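PDB 3GIW: methyltransferase from Streptomyces avermitilis, which probably acts as an S-adenosylmethionine-dependent methyltransferase of Rossmann-like fold, binding S-adenosyl-L-homocysteine, although its substrate is not established. Local coordinates for residues T91-L95 with H96-Q100; R185-E188 with P189-S192; I200-A203 with E204-P207. All blocks are in the same frame, centred on the assembly; numbering follows the deposited sequence.

Contact 1: T91-L95 with H96-Q100; sequences TSPNL and HEIAQ
Glu97 reaches back to Asn94 and grips it at two points. Its OE1 takes the backbone N of Asn94 at 2.9 Å, a nearly straight bond that meets the oxygen 61° out of the carboxylate plane. OE2 receives a weak bond from Asn94 ND2 at 3.4 Å, the amide and carboxylate planes standing 65° apart. CG of Glu97 lies beside the backbone N (chi1 -66°) and the chain runs extended, bringing the carboxylate alongside the Asn94 side chain. A water that donates to Glu97 OE1 at 2.8 Å also bonds Ser92 OG. Within the loop, Asn94 OD1 accepts Thr91 N at 3.0 Å. With an alanine here, the backbone N of Asn94 is likely to be left without its acceptor and the water without its carboxylate partner.

Among backbone bonds, Ile98 N reaches Asn94 O at 3.2 Å and Ala99 N reaches Leu95 O at 3.1 Å.

Apolar contact is slight: Pro93 CB, after a cis peptide, meets Ile98 CG1 at 4.0 Å.

Glu97, at N3, thus makes one half of a capping box, the other missing because the Asn94 side chain does not cap, at the strand-loop-helix turn of a Rossmann-like methyltransferase near S-adenosyl-L-homocysteine-binding Arg63.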
# COMPACT_ATOMS: atom_id res chain seq x y z
N THR A 91 -10.50 -0.33 5.75
CA THR A 91 -10.81 1.02 6.19
C THR A 91 -11.58 1.73 5.08
O THR A 91 -11.20 1.69 3.92
CB THR A 91 -9.52 1.83 6.48
OG1 THR A 91 -8.63 1.04 7.28
CG2 THR A 91 -9.86 3.15 7.18
N SER A 92 -12.63 2.43 5.44
CA SER A 92 -13.56 3.01 4.49
C SER A 92 -13.07 4.35 3.98
O SER A 92 -12.66 5.21 4.78
CB SER A 92 -14.92 3.20 5.16
OG SER A 92 -15.89 3.49 4.18
N PRO A 93 -13.09 4.57 2.65
CA PRO A 93 -13.43 3.61 1.60
C PRO A 93 -12.29 2.67 1.26
O PRO A 93 -11.12 3.07 1.18
CB PRO A 93 -13.75 4.52 0.41
CG PRO A 93 -12.84 5.65 0.60
CD PRO A 93 -12.76 5.88 2.08
N ASN A 94 -12.63 1.41 1.04
CA ASN A 94 -11.62 0.45 0.60
C ASN A 94 -11.40 0.63 -0.90
O ASN A 94 -12.22 1.25 -1.60
CB ASN A 94 -12.08 -0.98 0.88
CG ASN A 94 -12.02 -1.33 2.34
OD1 ASN A 94 -10.93 -1.38 2.92
ND2 ASN A 94 -13.18 -1.58 2.94
N LEU A 95 -10.28 0.09 -1.36
CA LEU A 95 -9.86 0.22 -2.75
C LEU A 95 -11.01 -0.15 -3.70
O LEU A 95 -11.33 0.59 -4.65
CB LEU A 95 -8.63 -0.66 -3.01
CG LEU A 95 -7.92 -0.43 -4.34
CD1 LEU A 95 -6.45 -0.82 -4.27
CD2 LEU A 95 -8.58 -1.16 -5.43
N HIS A 96 -11.65 -1.30 -3.47
CA HIS A 96 -12.73 -1.72 -4.38
C HIS A 96 -13.96 -0.82 -4.38
O HIS A 96 -14.69 -0.78 -5.38
CB HIS A 96 -13.15 -3.21 -4.18
CG HIS A 96 -14.10 -3.45 -3.06
ND1 HIS A 96 -13.68 -3.56 -1.75
CD2 HIS A 96 -15.44 -3.64 -3.05
CE1 HIS A 96 -14.74 -3.79 -0.98
NE2 HIS A 96 -15.81 -3.83 -1.74
N GLU A 97 -14.21 -0.17 -3.26
CA GLU A 97 -15.37 0.72 -3.14
C GLU A 97 -15.13 1.95 -4.01
O GLU A 97 -16.06 2.43 -4.68
CB GLU A 97 -15.61 1.05 -1.66
CG GLU A 97 -16.01 -0.19 -0.88
CD GLU A 97 -15.87 -0.06 0.65
OE1 GLU A 97 -15.45 0.97 1.17
OE2 GLU A 97 -16.16 -1.06 1.33
N ILE A 98 -13.89 2.43 -4.05
CA ILE A 98 -13.53 3.55 -4.94
C ILE A 98 -13.66 3.12 -6.41
O ILE A 98 -14.32 3.79 -7.21
CB ILE A 98 -12.12 4.07 -4.63
CG1 ILE A 98 -12.07 4.71 -3.25
CG2 ILE A 98 -11.67 5.09 -5.71
CD1 ILE A 98 -10.64 4.93 -2.77
N ALA A 99 -13.05 1.98 -6.76
CA ALA A 99 -13.06 1.51 -8.15
C ALA A 99 -14.48 1.23 -8.61
O ALA A 99 -14.88 1.60 -9.71
CB ALA A 99 -12.20 0.25 -8.28
N GLN A 100 -15.26 0.55 -7.78
CA GLN A 100 -16.63 0.16 -8.17
C GLN A 100 -17.64 1.32 -8.23
O GLN A 100 -18.64 1.24 -8.96
CB GLN A 100 -17.12 -1.02 -7.30
CG GLN A 100 -16.41 -2.36 -7.65
CD GLN A 100 -16.83 -3.54 -6.80
OE1 GLN A 100 -17.57 -3.40 -5.83
NE2 GLN A 100 -16.40 -4.72 -7.21
O HOH W 1 -16.55 0.96 3.71

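Contact 2: R185-E188 with P189-S192; sequences RLLE and PLPS
The guanidinium group of Arg185 meets the Pro189 ring with its edge: CD of the proline lies in the guanidinium plane, 3.9 Å from NH1, and the two side chains cross at about a right angle. CG of Arg185 stands anti to the backbone N (chi1 179°), and a bend at chi2 (58°) swings the rest of the chain round so that NH1 comes within range of the proline.

Pro189 CD also rests against the backbone, 3.4 Å from Arg185 O and the same distance from Leu186 O. The Arg185 carbonyl therefore faces a carbon where a helix would offer an N-H, because the proline nitrogen carries no hydrogen.

Pro189 itself lies within a type I beta turn from Leu187 to Leu190. Leu190 N donates to Leu187 O at 3.0 Å, approaching from above the carbonyl plane, 51° out of it, and this bond closes the turn. The side chains of Leu187 and Leu190 pack against each other, crossing at about a right angle, with Leu187 CD1 3.9 Å from Leu190 CD1. Leu190 CG sits 3.8 Å from Leu186 O, while Leu186 and Leu190 both touch Leu164 of strand 163-167.

Each carbonyl meets its own fate: Arg185 O receives a weak bond from Glu188 N, Leu186 O is buried with no polar partner in the model, covered by carbon atoms of Pro189 and Leu190, and Leu187 O has both Leu190 N and Lys276 NZ. A proline that cannot supply the i+4 N-H to Arg185 O is consistent with helical bonding giving way to a turn here.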
# COMPACT_ATOMS: atom_id res chain seq x y z
N ARG A 185 8.57 -9.17 -10.49
CA ARG A 185 8.06 -10.52 -10.77
C ARG A 185 6.53 -10.57 -10.75
O ARG A 185 5.91 -11.24 -11.57
CB ARG A 185 8.62 -11.52 -9.76
CG ARG A 185 8.16 -12.94 -9.91
CD ARG A 185 8.50 -13.52 -11.31
NE ARG A 185 7.90 -14.84 -11.49
CZ ARG A 185 6.69 -15.07 -11.99
NH1 ARG A 185 5.95 -14.07 -12.41
NH2 ARG A 185 6.22 -16.32 -12.09
N LEU A 186 5.91 -9.83 -9.84
CA LEU A 186 4.45 -9.70 -9.85
C LEU A 186 3.91 -8.94 -11.06
O LEU A 186 2.78 -9.22 -11.51
CB LEU A 186 3.95 -9.02 -8.56
CG LEU A 186 4.18 -9.83 -7.29
CD1 LEU A 186 4.03 -8.95 -6.03
CD2 LEU A 186 3.23 -11.01 -7.25
N LEU A 187 4.68 -8.01 -11.59
CA LEU A 187 4.24 -7.22 -12.74
C LEU A 187 4.38 -8.02 -14.06
O LEU A 187 3.69 -7.74 -15.04
CB LEU A 187 5.04 -5.90 -12.80
CG LEU A 187 4.58 -4.81 -13.80
CD1 LEU A 187 3.14 -4.33 -13.57
CD2 LEU A 187 5.52 -3.60 -13.72
N GLU A 188 5.31 -8.98 -14.10
CA GLU A 188 5.62 -9.75 -15.32
C GLU A 188 4.38 -10.25 -16.07
O GLU A 188 4.28 -10.01 -17.28
CB GLU A 188 6.53 -10.93 -14.98
CG GLU A 188 7.96 -10.57 -14.75
CD GLU A 188 8.71 -10.22 -16.02
OE1 GLU A 188 8.13 -10.40 -17.12
OE2 GLU A 188 9.88 -9.75 -15.90
N PRO A 189 3.48 -10.97 -15.38
CA PRO A 189 2.31 -11.56 -16.11
C PRO A 189 1.21 -10.58 -16.51
O PRO A 189 0.23 -10.97 -17.17
CB PRO A 189 1.75 -12.57 -15.12
CG PRO A 189 2.10 -12.04 -13.79
CD PRO A 189 3.48 -11.43 -13.98
N LEU A 190 1.33 -9.33 -16.10
CA LEU A 190 0.28 -8.36 -16.38
C LEU A 190 0.57 -7.83 -17.79
O LEU A 190 1.72 -7.64 -18.17
CB LEU A 190 0.28 -7.27 -15.31
CG LEU A 190 0.21 -7.81 -13.88
CD1 LEU A 190 0.07 -6.68 -12.83
CD2 LEU A 190 -0.94 -8.79 -13.72
N PRO A 191 -0.47 -7.64 -18.60
CA PRO A 191 -0.25 -7.17 -19.98
C PRO A 191 0.15 -5.71 -20.14
O PRO A 191 0.02 -4.89 -19.22
CB PRO A 191 -1.62 -7.40 -20.64
CG PRO A 191 -2.57 -7.43 -19.52
CD PRO A 191 -1.88 -7.88 -18.30
N SER A 192 0.62 -5.37 -21.34
CA SER A 192 0.78 -4.00 -21.74
C SER A 192 -0.47 -3.20 -21.40
O SER A 192 -1.60 -3.66 -21.60
CB SER A 192 1.06 -3.94 -23.24
OG SER A 192 2.34 -4.52 -23.47

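Contact 3: I200-A203 with E204-P207; sequences IGTA and EFAP
Between Ala203 and Ala206 the backbone folds back on itself, the CA atoms of Ala203 and Ala206 lying 5.7 Å apart and Ala206 N making a weak bond (3.4 Å) to Ala203 O.

Thr202 sets up this bend. Its OG1 accepts Glu204 N at 3.1 Å along an almost straight line (169°), a side-chain-to-backbone bond spanning two residues that defines an ST turn. The hydroxyl can reach forward because it stands opposite the backbone N and next to the carbonyl carbon (chi1 178°). The same OG1 is hydrogen-bonded to Arg227 O, so the threonine ties the turn to a distant loop as well. Its methyl does different work: CG2 approaches the rim of the Phe205 ring, near the ring plane, at 4.0 Å from CD2, in an edge contact with no stacking.

A water fills the next link, donating to Thr202 O and accepting from Phe205 N, each at 2.9 Å. Ala203 O, in turn, is roofed by Pro207, whose CA makes a CH...O contact with it at 3.3 Å and whose CG lies 3.5 Å away. The proline N has no hydrogen to give this carbonyl, and the ring carbons pack against it.

The bend carries the chain off the end of strand 195-201, where Ile200 still pairs with Tyr270 and Thr202 with Ala268, next to the antiparallel strand 269-275. Glu204 has two conformers; in one, OE2 bonds Tyr270 OH and His229 N of helix 229-234. Ala206 takes the N-cap position of helix 207-219, which leads away.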
# COMPACT_ATOMS: atom_id res chain seq x y z
N ILE A 200 6.46 4.43 -1.00
CA ILE A 200 7.76 3.95 -0.58
C ILE A 200 8.33 4.83 0.55
O ILE A 200 8.49 6.05 0.39
CB ILE A 200 8.74 3.98 -1.80
CG1 ILE A 200 8.23 3.05 -2.92
CG2 ILE A 200 10.17 3.56 -1.43
CD1 ILE A 200 8.93 3.21 -4.28
N GLY A 201 8.63 4.20 1.69
CA GLY A 201 9.09 4.95 2.87
C GLY A 201 10.49 5.53 2.65
O GLY A 201 11.37 4.89 2.00
N THR A 202 10.71 6.75 3.14
CA THR A 202 11.98 7.46 3.01
C THR A 202 12.30 8.23 4.31
O THR A 202 11.38 8.69 4.98
CB THR A 202 11.98 8.45 1.83
OG1 THR A 202 13.23 9.16 1.79
CG2 THR A 202 10.82 9.45 1.93
N ALA A 203 13.58 8.32 4.66
CA ALA A 203 14.05 9.19 5.76
C ALA A 203 14.61 10.53 5.32
O ALA A 203 15.08 11.31 6.16
CB ALA A 203 15.11 8.48 6.60
N GLU A 204 14.57 10.83 4.02
CA GLU A 204 15.30 12.00 3.53
C GLU A 204 14.81 13.32 4.11
O GLU A 204 15.61 14.24 4.28
CB GLU A 204 15.27 12.04 2.00
CG GLU A 204 15.92 10.84 1.32
CD GLU A 204 16.27 11.13 -0.12
OE1 GLU A 204 17.36 11.69 -0.41
OE2 GLU A 204 15.44 10.78 -0.98
N PHE A 205 13.52 13.43 4.39
CA PHE A 205 12.89 14.71 4.79
C PHE A 205 12.88 14.96 6.29
O PHE A 205 12.66 16.08 6.71
CB PHE A 205 11.47 14.76 4.21
CG PHE A 205 11.47 14.67 2.71
CD1 PHE A 205 11.74 15.78 1.94
CD2 PHE A 205 11.28 13.46 2.05
CE1 PHE A 205 11.75 15.69 0.54
CE2 PHE A 205 11.32 13.38 0.69
CZ PHE A 205 11.53 14.49 -0.06
N ALA A 206 13.15 13.95 7.09
CA ALA A 206 13.25 14.12 8.56
C ALA A 206 14.16 13.04 9.14
O ALA A 206 13.69 12.13 9.81
CB ALA A 206 11.87 14.14 9.22
N PRO A 207 15.46 13.11 8.82
CA PRO A 207 16.33 11.98 9.12
C PRO A 207 16.33 11.53 10.57
O PRO A 207 16.25 10.33 10.84
CB PRO A 207 17.72 12.46 8.66
CG PRO A 207 17.45 13.49 7.63
CD PRO A 207 16.16 14.13 8.02
O HOH W 2 11.64 11.51 5.53

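In the fold
All three are local, partly buried contacts at the ends of regular elements: a helix start in contact 1, a helix exit in contact 2 and a strand exit in contact 3. Contact 1 lies nearest the centre of the chain, about 13 Å from it, against about 18 and 17 Å for contacts 2 and 3. Contacts 2 and 3 bracket strand 195-201, one leading in from helix 179-187 and the other leading out to helix 207-219; contact 1 lies across the centre from contact 3. Their chemistry differs accordingly: a carboxylate secures contact 1, a proline and leucines follow a helix through a beta turn in contact 2, and a threonine hydroxyl with a water shapes contact 3.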